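Local coordinates for protein ATP-dependent DNA helicase (Mycobacterium smegmatis, PDB 5V9X) that probably couples ATP hydrolysis to 3'-to-5' movement along a single DNA strand, unwinding RNA:DNA duplexes as the mycobacterial helicase Lhr, at residues Lys107-Asp112 against Ile189-His194; Thr119-Ile124 against Ile138-Arg143; Trp82-Leu87 against Arg115-Pro120. All blocks are in the same frame, centred on the assembly; numbering follows the deposited sequence.

How the contacts relate
All three contacts lie in the RecA-like domain that carries the DEAD/DEAH-box motifs, on the same side of the chain's centre. Helices 107-116 and 118-130, consecutive in sequence, tie them together. Contacts 2 and 3 are nearly continuous: their centres are about 6 Å apart, they share T119 and P120, and L121 CD2 packs 3.9 Å from I84 CG2. Contact 1 sits about 16 Å from the centres of both. It lies nearest the chemistry, with the E192 side chain about 3 Å, at the nearest atoms, from the magnesium ion and from the bound AMP-PNP. DNA phosphates are met at both K107 of contact 1 and R143 of contact 2.

Contact 1: Lys107-Asp112 against Ile189-His194; sequences KALAVD and IVDEVH. With nucleotides of chain B.
L109 reaches from helix 107-116 to D191 and E192, on strand 187-191 and the turn that follows, and its side chain alone bridges the two segments. CB points toward the strand. The first torsion sets CG anti to the backbone N (chi1 171°), and at CG the chain forks. CD2 does the touching: it lies 3.9 Å from CG of E192, meeting the aliphatic part of the glutamate, and 4.2 Å from OD2 of D191, whose side chain crosses the leucine at about a right angle. A branched apolar residue suits this buried spot, since it packs between helix and strand without competing for the polar ends of either acid.

Those ends are engaged elsewhere. OD2 of D191 accepts a hydrogen bond from the hydroxyl of Y102, and D191 OD1 takes a weak one from E192 N at 2.8 Å. The E192 chain bends at chi2 (-60°), and its carboxylate belongs to the magnesium and AMP-PNP site; OE1 also lies in plane at the edge of the H194 ring. At the start of the helix, K107 N gives OP1 of DG9 of chain B a nearly straight hydrogen bond, 2.7 Å long with an angle of 175°, and the helix end should favour the anion there.

D191-H194, DEVH, fits the DExH box (motif II). A helix whose first amide binds a DNA phosphate thus packs beside the nucleotide-site loop, joined to it by van der Waals contact, with no directional bond between the segments.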
loop_
_atom_site.group_PDB
_atom_site.type_symbol
_atom_site.label_atom_id
_atom_site.label_comp_id
_atom_site.label_asym_id
_atom_site.label_seq_id
_atom_site.Cartn_x
_atom_site.Cartn_y
_atom_site.Cartn_z
ATOM N N LYS A 107 8.283 -10.012 -3.498
ATOM C CA LYS A 107 9.210 -11.104 -3.785
ATOM C C LYS A 107 8.575 -12.145 -4.698
ATOM O O LYS A 107 9.206 -12.613 -5.654
ATOM C CB LYS A 107 9.678 -11.758 -2.484
ATOM C CG LYS A 107 10.571 -10.884 -1.629
ATOM C CD LYS A 107 11.144 -11.657 -0.451
ATOM C CE LYS A 107 10.050 -12.139 0.487
ATOM N NZ LYS A 107 10.614 -12.790 1.702
ATOM N N ALA A 108 7.327 -12.529 -4.411
ATOM C CA ALA A 108 6.649 -13.547 -5.210
ATOM C C ALA A 108 6.625 -13.172 -6.686
ATOM O O ALA A 108 6.895 -14.008 -7.557
ATOM C CB ALA A 108 5.230 -13.757 -4.689
ATOM N N LEU A 109 6.308 -11.910 -6.985
ATOM C CA LEU A 109 6.346 -11.446 -8.368
ATOM C C LEU A 109 7.751 -11.558 -8.950
ATOM O O LEU A 109 7.920 -11.974 -10.104
ATOM C CB LEU A 109 5.846 -10.004 -8.452
ATOM C CG LEU A 109 6.028 -9.310 -9.803
ATOM C CD1 LEU A 109 5.398 -10.134 -10.912
ATOM C CD2 LEU A 109 5.438 -7.908 -9.775
ATOM N N ALA A 110 8.771 -11.194 -8.166
ATOM C CA ALA A 110 10.146 -11.273 -8.650
ATOM C C ALA A 110 10.499 -12.690 -9.082
ATOM O O ALA A 110 11.115 -12.891 -10.137
ATOM C CB ALA A 110 11.110 -10.786 -7.568
ATOM N N VAL A 111 10.106 -13.685 -8.285
ATOM C CA VAL A 111 10.374 -15.075 -8.640
ATOM C C VAL A 111 9.512 -15.504 -9.822
ATOM O O VAL A 111 9.960 -16.257 -10.695
ATOM C CB VAL A 111 10.160 -15.979 -7.411
ATOM C CG1 VAL A 111 10.147 -17.444 -7.810
ATOM C CG2 VAL A 111 11.240 -15.718 -6.372
ATOM N N ASP A 112 8.268 -15.024 -9.882
ATOM C CA ASP A 112 7.400 -15.395 -10.994
ATOM C C ASP A 112 7.897 -14.814 -12.312
ATOM O O ASP A 112 7.745 -15.450 -13.362
ATOM C CB ASP A 112 5.964 -14.947 -10.720
ATOM C CG ASP A 112 4.955 -15.678 -11.582
ATOM O OD1 ASP A 112 4.945 -16.927 -11.554
ATOM O OD2 ASP A 112 4.166 -15.007 -12.281
ATOM N N ILE A 189 13.588 -1.601 -15.358
ATOM C CA ILE A 189 12.150 -1.837 -15.366
ATOM C C ILE A 189 11.643 -1.730 -13.936
ATOM O O ILE A 189 12.159 -2.407 -13.036
ATOM C CB ILE A 189 11.810 -3.212 -15.970
ATOM C CG1 ILE A 189 12.455 -3.370 -17.348
ATOM C CG2 ILE A 189 10.302 -3.398 -16.059
ATOM C CD1 ILE A 189 12.210 -4.723 -17.983
ATOM N N VAL A 190 10.650 -0.876 -13.719
ATOM C CA VAL A 190 10.011 -0.714 -12.421
ATOM C C VAL A 190 8.579 -1.205 -12.578
ATOM O O VAL A 190 7.697 -0.461 -13.021
ATOM C CB VAL A 190 10.064 0.733 -11.921
ATOM C CG1 VAL A 190 9.319 0.866 -10.600
ATOM C CG2 VAL A 190 11.507 1.184 -11.763
ATOM N N ASP A 191 8.352 -2.466 -12.224
ATOM C CA ASP A 191 7.035 -3.074 -12.340
ATOM C C ASP A 191 6.157 -2.657 -11.167
ATOM O O ASP A 191 6.635 -2.460 -10.048
ATOM C CB ASP A 191 7.158 -4.594 -12.387
ATOM C CG ASP A 191 6.015 -5.253 -13.125
ATOM O OD1 ASP A 191 4.945 -4.622 -13.258
ATOM O OD2 ASP A 191 6.189 -6.406 -13.571
ATOM N N GLU A 192 4.859 -2.533 -11.438
ATOM C CA GLU A 192 3.874 -2.128 -10.437
ATOM C C GLU A 192 4.286 -0.818 -9.767
ATOM O O GLU A 192 4.314 -0.695 -8.541
ATOM C CB GLU A 192 3.656 -3.234 -9.402
ATOM C CG GLU A 192 3.424 -4.614 -9.999
ATOM C CD GLU A 192 2.205 -4.676 -10.900
ATOM O OE1 GLU A 192 1.290 -3.836 -10.740
ATOM O OE2 GLU A 192 2.160 -5.571 -11.773
ATOM N N VAL A 193 4.605 0.175 -10.601
ATOM C CA VAL A 193 5.163 1.429 -10.108
ATOM C C VAL A 193 4.176 2.192 -9.230
ATOM O O VAL A 193 4.592 3.014 -8.403
ATOM C CB VAL A 193 5.638 2.279 -11.305
ATOM C CG1 VAL A 193 4.464 2.659 -12.192
ATOM C CG2 VAL A 193 6.401 3.512 -10.837
ATOM N N HIS A 194 2.874 1.932 -9.369
ATOM C CA HIS A 194 1.892 2.606 -8.528
ATOM C C HIS A 194 2.012 2.193 -7.067
ATOM O O HIS A 194 1.630 2.959 -6.178
ATOM C CB HIS A 194 0.483 2.298 -9.020
ATOM C CG HIS A 194 0.025 0.922 -8.662
ATOM N ND1 HIS A 194 0.517 -0.207 -9.280
ATOM C CD2 HIS A 194 -0.852 0.488 -7.728
ATOM C CE1 HIS A 194 -0.050 -1.277 -8.753
ATOM N NE2 HIS A 194 -0.886 -0.883 -7.810
ATOM P P DG B 9 7.158 -9.016 0.314
ATOM O OP1 DG B 9 7.232 -9.617 -1.036
ATOM O OP2 DG B 9 6.777 -9.847 1.480
ATOM O "O5'" DG B 9 8.552 -8.323 0.640
ATOM C "C5'" DG B 9 9.004 -7.242 -0.164
ATOM C "C4'" DG B 9 10.239 -6.602 0.438
ATOM O "O4'" DG B 9 9.868 -5.864 1.629
ATOM C "C3'" DG B 9 11.329 -7.582 0.858
ATOM O "O3'" DG B 9 12.602 -7.058 0.520
ATOM C "C2'" DG B 9 11.145 -7.694 2.371
ATOM C "C1'" DG B 9 10.620 -6.311 2.735
ATOM N N9 DG B 9 9.743 -6.315 3.902
ATOM C C8 DG B 9 8.565 -7.006 4.045
ATOM N N7 DG B 9 7.988 -6.816 5.197
ATOM C C5 DG B 9 8.834 -5.940 5.862
ATOM C C6 DG B 9 8.724 -5.378 7.153
ATOM O O6 DG B 9 7.829 -5.549 7.991
ATOM N N1 DG B 9 9.797 -4.538 7.443
ATOM C C2 DG B 9 10.843 -4.276 6.589
ATOM N N2 DG B 9 11.787 -3.437 7.046
ATOM N N3 DG B 9 10.958 -4.798 5.373
ATOM C C4 DG B 9 9.919 -5.620 5.079
#

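Contact 2: Thr119-Ile124 against Ile138-Arg143; sequences TPLTGI and ITVGVR. With nucleotides of chain B.
L121 packs on I138 and V140; farther along the strand segment the flat group, the R143 guanidinium, turns an edge to the DNA. OP1 of DG12 of chain B lies at that edge, in the plane of the group. R143 NH2 donates a hydrogen bond to this OP1, though its modelled length of 2.5 Å is doubtful. The arginine chain leaves with CG anti to the backbone N and turns at chi2 (60°). R152 NH1 lies close to R143 NH2, and the phosphate would probably ease the meeting of like charges.

The protein-protein contact is apolar between the side chains. L121 points from helix 118-130 toward the strand and divides its two methyls between two partners. CD2 meets I138, 3.7 Å from CD1 and 3.9 Å from CG2, the two side chains crossing at about a right angle. CD1 lies 3.7 Å from CG2 of V140, a methyl set beside the backbone N because CG1 takes the anti position (chi1 -179°). L87 of helix 75-88 also touches I138.

Beta-branched side chains suit the extended backbone at positions 138 and 140, on or next to the outermost strand of the parallel sheet, where T139 between them points away from the helix. Dispersion joins helix to sheet edge, and R143, farther along the same segment, hydrogen-bonds a DNA phosphate.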
loop_
_atom_site.group_PDB
_atom_site.type_symbol
_atom_site.label_atom_id
_atom_site.label_comp_id
_atom_site.label_asym_id
_atom_site.label_seq_id
_atom_site.Cartn_x
_atom_site.Cartn_y
_atom_site.Cartn_z
ATOM N N THR A 119 10.242 -18.744 -20.986
ATOM C CA THR A 119 9.538 -18.957 -22.249
ATOM C C THR A 119 10.136 -18.154 -23.400
ATOM O O THR A 119 10.405 -18.753 -24.456
ATOM C CB THR A 119 8.044 -18.664 -22.067
ATOM O OG1 THR A 119 7.499 -19.555 -21.088
ATOM C CG2 THR A 119 7.297 -18.845 -23.383
ATOM N N PRO A 120 10.374 -16.837 -23.287
ATOM C CA PRO A 120 10.996 -16.132 -24.422
ATOM C C PRO A 120 12.430 -16.555 -24.683
ATOM O O PRO A 120 12.796 -16.768 -25.846
ATOM C CB PRO A 120 10.895 -14.650 -24.016
ATOM C CG PRO A 120 10.786 -14.663 -22.545
ATOM C CD PRO A 120 9.993 -15.891 -22.217
ATOM N N LEU A 121 13.251 -16.708 -23.639
ATOM C CA LEU A 121 14.644 -17.091 -23.851
ATOM C C LEU A 121 14.750 -18.479 -24.474
ATOM O O LEU A 121 15.537 -18.690 -25.404
ATOM C CB LEU A 121 15.415 -17.028 -22.533
ATOM C CG LEU A 121 15.453 -15.664 -21.836
ATOM C CD1 LEU A 121 16.278 -15.725 -20.561
ATOM C CD2 LEU A 121 15.987 -14.585 -22.766
ATOM N N THR A 122 13.964 -19.439 -23.975
ATOM C CA THR A 122 13.929 -20.765 -24.591
ATOM C C THR A 122 13.475 -20.699 -26.047
ATOM O O THR A 122 13.961 -21.472 -26.884
ATOM C CB THR A 122 13.013 -21.691 -23.782
ATOM O OG1 THR A 122 13.686 -22.104 -22.587
ATOM C CG2 THR A 122 12.596 -22.921 -24.588
ATOM N N GLY A 123 12.561 -19.779 -26.368
ATOM C CA GLY A 123 12.066 -19.672 -27.731
ATOM C C GLY A 123 13.078 -19.072 -28.688
ATOM O O GLY A 123 13.206 -19.527 -29.830
ATOM N N ILE A 124 13.796 -18.034 -28.244
ATOM C CA ILE A 124 14.866 -17.466 -29.060
ATOM C C ILE A 124 15.876 -18.544 -29.417
ATOM O O ILE A 124 16.332 -18.640 -30.564
ATOM C CB ILE A 124 15.540 -16.290 -28.327
ATOM C CG1 ILE A 124 14.515 -15.226 -27.924
ATOM C CG2 ILE A 124 16.633 -15.678 -29.194
ATOM C CD1 ILE A 124 13.829 -14.573 -29.082
ATOM N N ILE A 138 21.747 -15.901 -22.263
ATOM C CA ILE A 138 21.211 -14.786 -21.490
ATOM C C ILE A 138 20.943 -15.291 -20.078
ATOM O O ILE A 138 20.080 -16.155 -19.873
ATOM C CB ILE A 138 19.939 -14.210 -22.125
ATOM C CG1 ILE A 138 20.263 -13.582 -23.484
ATOM C CG2 ILE A 138 19.282 -13.206 -21.194
ATOM C CD1 ILE A 138 19.041 -13.201 -24.293
ATOM N N THR A 139 21.674 -14.753 -19.105
ATOM C CA THR A 139 21.540 -15.171 -17.717
ATOM C C THR A 139 20.500 -14.319 -16.995
ATOM O O THR A 139 20.294 -13.146 -17.316
ATOM C CB THR A 139 22.884 -15.079 -16.993
ATOM O OG1 THR A 139 23.424 -13.761 -17.146
ATOM C CG2 THR A 139 23.866 -16.080 -17.569
ATOM N N VAL A 140 19.833 -14.933 -16.017
ATOM C CA VAL A 140 18.772 -14.291 -15.244
ATOM C C VAL A 140 18.958 -14.667 -13.780
ATOM O O VAL A 140 18.986 -15.856 -13.443
ATOM C CB VAL A 140 17.367 -14.711 -15.718
ATOM C CG1 VAL A 140 16.299 -13.993 -14.908
ATOM C CG2 VAL A 140 17.190 -14.445 -17.210
ATOM N N GLY A 141 19.072 -13.664 -12.910
ATOM C CA GLY A 141 19.244 -13.907 -11.497
ATOM C C GLY A 141 18.230 -13.134 -10.675
ATOM O O GLY A 141 17.696 -12.110 -11.104
ATOM N N VAL A 142 17.968 -13.650 -9.476
ATOM C CA VAL A 142 17.070 -13.017 -8.517
ATOM C C VAL A 142 17.853 -12.751 -7.242
ATOM O O VAL A 142 18.453 -13.672 -6.671
ATOM C CB VAL A 142 15.833 -13.879 -8.221
ATOM C CG1 VAL A 142 15.005 -13.249 -7.110
ATOM C CG2 VAL A 142 14.996 -14.035 -9.465
ATOM N N ARG A 143 17.842 -11.499 -6.793
ATOM C CA ARG A 143 18.450 -11.106 -5.528
ATOM C C ARG A 143 17.366 -10.512 -4.640
ATOM O O ARG A 143 16.872 -9.410 -4.907
ATOM C CB ARG A 143 19.589 -10.113 -5.744
ATOM C CG ARG A 143 20.053 -9.424 -4.470
ATOM C CD ARG A 143 20.551 -10.413 -3.424
ATOM N NE ARG A 143 20.786 -9.754 -2.145
ATOM C CZ ARG A 143 21.865 -9.030 -1.866
ATOM N NH1 ARG A 143 22.816 -8.872 -2.777
ATOM N NH2 ARG A 143 21.997 -8.460 -0.675
ATOM P P DG B 12 24.096 -7.704 1.878
ATOM O OP1 DG B 12 23.645 -7.076 0.616
ATOM O OP2 DG B 12 24.031 -9.173 2.043
ATOM O "O5'" DG B 12 25.590 -7.235 2.141
ATOM C "C5'" DG B 12 25.846 -5.883 2.449
ATOM C "C4'" DG B 12 27.148 -5.750 3.198
ATOM O "O4'" DG B 12 27.048 -6.455 4.456
ATOM C "C3'" DG B 12 28.358 -6.325 2.465
ATOM O "O3'" DG B 12 29.358 -5.334 2.361
ATOM C "C2'" DG B 12 28.808 -7.510 3.329
ATOM C "C1'" DG B 12 28.225 -7.181 4.694
ATOM N N9 DG B 12 27.865 -8.364 5.467
ATOM C C8 DG B 12 27.272 -9.511 4.993
ATOM N N7 DG B 12 27.058 -10.405 5.918
ATOM C C5 DG B 12 27.536 -9.813 7.081
ATOM C C6 DG B 12 27.571 -10.307 8.407
ATOM O O6 DG B 12 27.175 -11.402 8.828
ATOM N N1 DG B 12 28.141 -9.387 9.284
ATOM C C2 DG B 12 28.614 -8.145 8.926
ATOM N N2 DG B 12 29.128 -7.397 9.914
ATOM N N3 DG B 12 28.585 -7.670 7.686
ATOM C C4 DG B 12 28.035 -8.555 6.820
#

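Contact 3: Trp82-Leu87 against Arg115-Pro120; sequences WAIDRL and RNLRTP
I84 of helix 75-88 directs its CD1 methyl between L117 and P120, and this one atom makes the closest approaches to both. It stands 4.3 Å from CD2 of L117 and 4.4 Å from CG of the P120 ring. The contact is apolar, with all three residues buried. The isoleucine reaches so far because its chain is extended, CG1 lying anti to the carbonyl carbon and chi2 at 169° carrying CD1 outward.

The second shell begins with the backbone that presents the two partners. L117 sits where helix 107-116 gives way to helix 118-130, a tight bend in which R118 N bonds to R115 O at 3.2 Å and the amide of T119 reaches N116 O only weakly. A proline suits the following turn, near the beginning of a helix, where a missing N-H costs little. On the other side, helix 75-88, kinked at W82 and A83, carries I84, and its D85 accepts hydrogen bonds from S34 and T37, while the W82 ring meets that of F33 edge-to-face. N116 OD1 is bonded to K372, which links the bend to the second RecA-like domain.

Helix 75-88 follows the probable P-loop and makes the crossover between parallel strands 64-68 and 100-103, where A83 and L87 rest on V100. Its packing against the helical connection that leads on to strand 140-143 is the helix layering of a RecA-like, P-loop helicase domain.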
loop_
_atom_site.group_PDB
_atom_site.type_symbol
_atom_site.label_atom_id
_atom_site.label_comp_id
_atom_site.label_asym_id
_atom_site.label_seq_id
_atom_site.Cartn_x
_atom_site.Cartn_y
_atom_site.Cartn_z
ATOM N N TRP A 82 12.436 -5.933 -26.072
ATOM C CA TRP A 82 13.439 -5.152 -26.788
ATOM C C TRP A 82 14.820 -5.338 -26.173
ATOM O O TRP A 82 15.812 -5.525 -26.887
ATOM C CB TRP A 82 13.060 -3.672 -26.810
ATOM C CG TRP A 82 14.063 -2.855 -27.560
ATOM C CD1 TRP A 82 15.038 -2.062 -27.028
ATOM C CD2 TRP A 82 14.215 -2.779 -28.983
ATOM N NE1 TRP A 82 15.776 -1.484 -28.033
ATOM C CE2 TRP A 82 15.292 -1.909 -29.242
ATOM C CE3 TRP A 82 13.538 -3.356 -30.062
ATOM C CZ2 TRP A 82 15.707 -1.601 -30.537
ATOM C CZ3 TRP A 82 13.953 -3.050 -31.346
ATOM C CH2 TRP A 82 15.026 -2.181 -31.572
ATOM N N ALA A 83 14.903 -5.288 -24.842
ATOM C CA ALA A 83 16.173 -5.553 -24.175
ATOM C C ALA A 83 16.631 -6.985 -24.422
ATOM O O ALA A 83 17.831 -7.245 -24.570
ATOM C CB ALA A 83 16.048 -5.277 -22.678
ATOM N N ILE A 84 15.685 -7.928 -24.474
ATOM C CA ILE A 84 16.029 -9.315 -24.775
ATOM C C ILE A 84 16.567 -9.433 -26.194
ATOM O O ILE A 84 17.532 -10.164 -26.450
ATOM C CB ILE A 84 14.806 -10.226 -24.557
ATOM C CG1 ILE A 84 14.421 -10.263 -23.077
ATOM C CG2 ILE A 84 15.080 -11.633 -25.073
ATOM C CD1 ILE A 84 13.079 -10.907 -22.816
ATOM N N ASP A 85 15.955 -8.714 -27.138
ATOM C CA ASP A 85 16.411 -8.776 -28.523
ATOM C C ASP A 85 17.835 -8.255 -28.656
ATOM O O ASP A 85 18.647 -8.829 -29.392
ATOM C CB ASP A 85 15.457 -7.991 -29.423
ATOM C CG ASP A 85 15.717 -8.231 -30.896
ATOM O OD1 ASP A 85 15.874 -9.407 -31.286
ATOM O OD2 ASP A 85 15.759 -7.250 -31.668
ATOM N N ARG A 86 18.162 -7.176 -27.942
ATOM C CA ARG A 86 19.518 -6.637 -28.000
ATOM C C ARG A 86 20.522 -7.592 -27.368
ATOM O O ARG A 86 21.638 -7.753 -27.875
ATOM C CB ARG A 86 19.570 -5.272 -27.314
ATOM N N LEU A 87 20.145 -8.237 -26.260
ATOM C CA LEU A 87 21.027 -9.226 -25.648
ATOM C C LEU A 87 21.208 -10.449 -26.540
ATOM O O LEU A 87 22.224 -11.144 -26.435
ATOM C CB LEU A 87 20.483 -9.640 -24.281
ATOM C CG LEU A 87 20.734 -8.664 -23.129
ATOM C CD1 LEU A 87 19.754 -8.910 -21.993
ATOM C CD2 LEU A 87 22.169 -8.786 -22.632
ATOM N N ARG A 115 10.734 -17.091 -13.594
ATOM C CA ARG A 115 10.241 -18.317 -14.209
ATOM C C ARG A 115 9.618 -18.040 -15.572
ATOM O O ARG A 115 9.810 -18.816 -16.516
ATOM C CB ARG A 115 9.233 -18.990 -13.280
ATOM C CG ARG A 115 8.652 -20.272 -13.827
ATOM C CD ARG A 115 7.952 -21.060 -12.742
ATOM N NE ARG A 115 7.500 -22.355 -13.237
ATOM C CZ ARG A 115 6.982 -23.311 -12.475
ATOM N NH1 ARG A 115 6.844 -23.126 -11.169
ATOM N NH2 ARG A 115 6.602 -24.456 -13.024
ATOM N N ASN A 116 8.880 -16.936 -15.698
ATOM C CA ASN A 116 8.193 -16.624 -16.946
ATOM C C ASN A 116 9.127 -16.103 -18.029
ATOM O O ASN A 116 8.758 -16.131 -19.209
ATOM C CB ASN A 116 7.080 -15.608 -16.697
ATOM C CG ASN A 116 5.792 -16.262 -16.240
ATOM O OD1 ASN A 116 5.638 -16.606 -15.069
ATOM N ND2 ASN A 116 4.857 -16.440 -17.169
ATOM N N LEU A 117 10.318 -15.621 -17.670
ATOM C CA LEU A 117 11.281 -15.231 -18.693
ATOM C C LEU A 117 11.904 -16.431 -19.389
ATOM O O LEU A 117 12.601 -16.254 -20.394
ATOM C CB LEU A 117 12.381 -14.358 -18.088
ATOM C CG LEU A 117 12.011 -12.917 -17.744
ATOM C CD1 LEU A 117 13.172 -12.237 -17.043
ATOM C CD2 LEU A 117 11.608 -12.147 -18.992
ATOM N N ARG A 118 11.675 -17.643 -18.879
ATOM C CA ARG A 118 12.215 -18.825 -19.535
ATOM C C ARG A 118 11.525 -19.088 -20.869
ATOM O O ARG A 118 12.160 -19.589 -21.801
ATOM C CB ARG A 118 12.091 -20.035 -18.611
ATOM C CG ARG A 118 12.889 -19.899 -17.323
ATOM C CD ARG A 118 12.924 -21.206 -16.550
ATOM N NE ARG A 118 14.163 -21.356 -15.786
ATOM C CZ ARG A 118 14.299 -21.035 -14.503
ATOM N NH1 ARG A 118 13.269 -20.545 -13.822
ATOM N NH2 ARG A 118 15.466 -21.207 -13.898
ATOM N N THR A 119 10.242 -18.744 -20.986
ATOM C CA THR A 119 9.538 -18.957 -22.249
ATOM C C THR A 119 10.136 -18.154 -23.400
ATOM O O THR A 119 10.405 -18.753 -24.456
ATOM C CB THR A 119 8.044 -18.664 -22.067
ATOM O OG1 THR A 119 7.499 -19.555 -21.088
ATOM C CG2 THR A 119 7.297 -18.845 -23.383
ATOM N N PRO A 120 10.374 -16.837 -23.287
ATOM C CA PRO A 120 10.996 -16.132 -24.422
ATOM C C PRO A 120 12.430 -16.555 -24.683
ATOM O O PRO A 120 12.796 -16.768 -25.846
ATOM C CB PRO A 120 10.895 -14.650 -24.016
ATOM C CG PRO A 120 10.786 -14.663 -22.545
ATOM C CD PRO A 120 9.993 -15.891 -22.217
#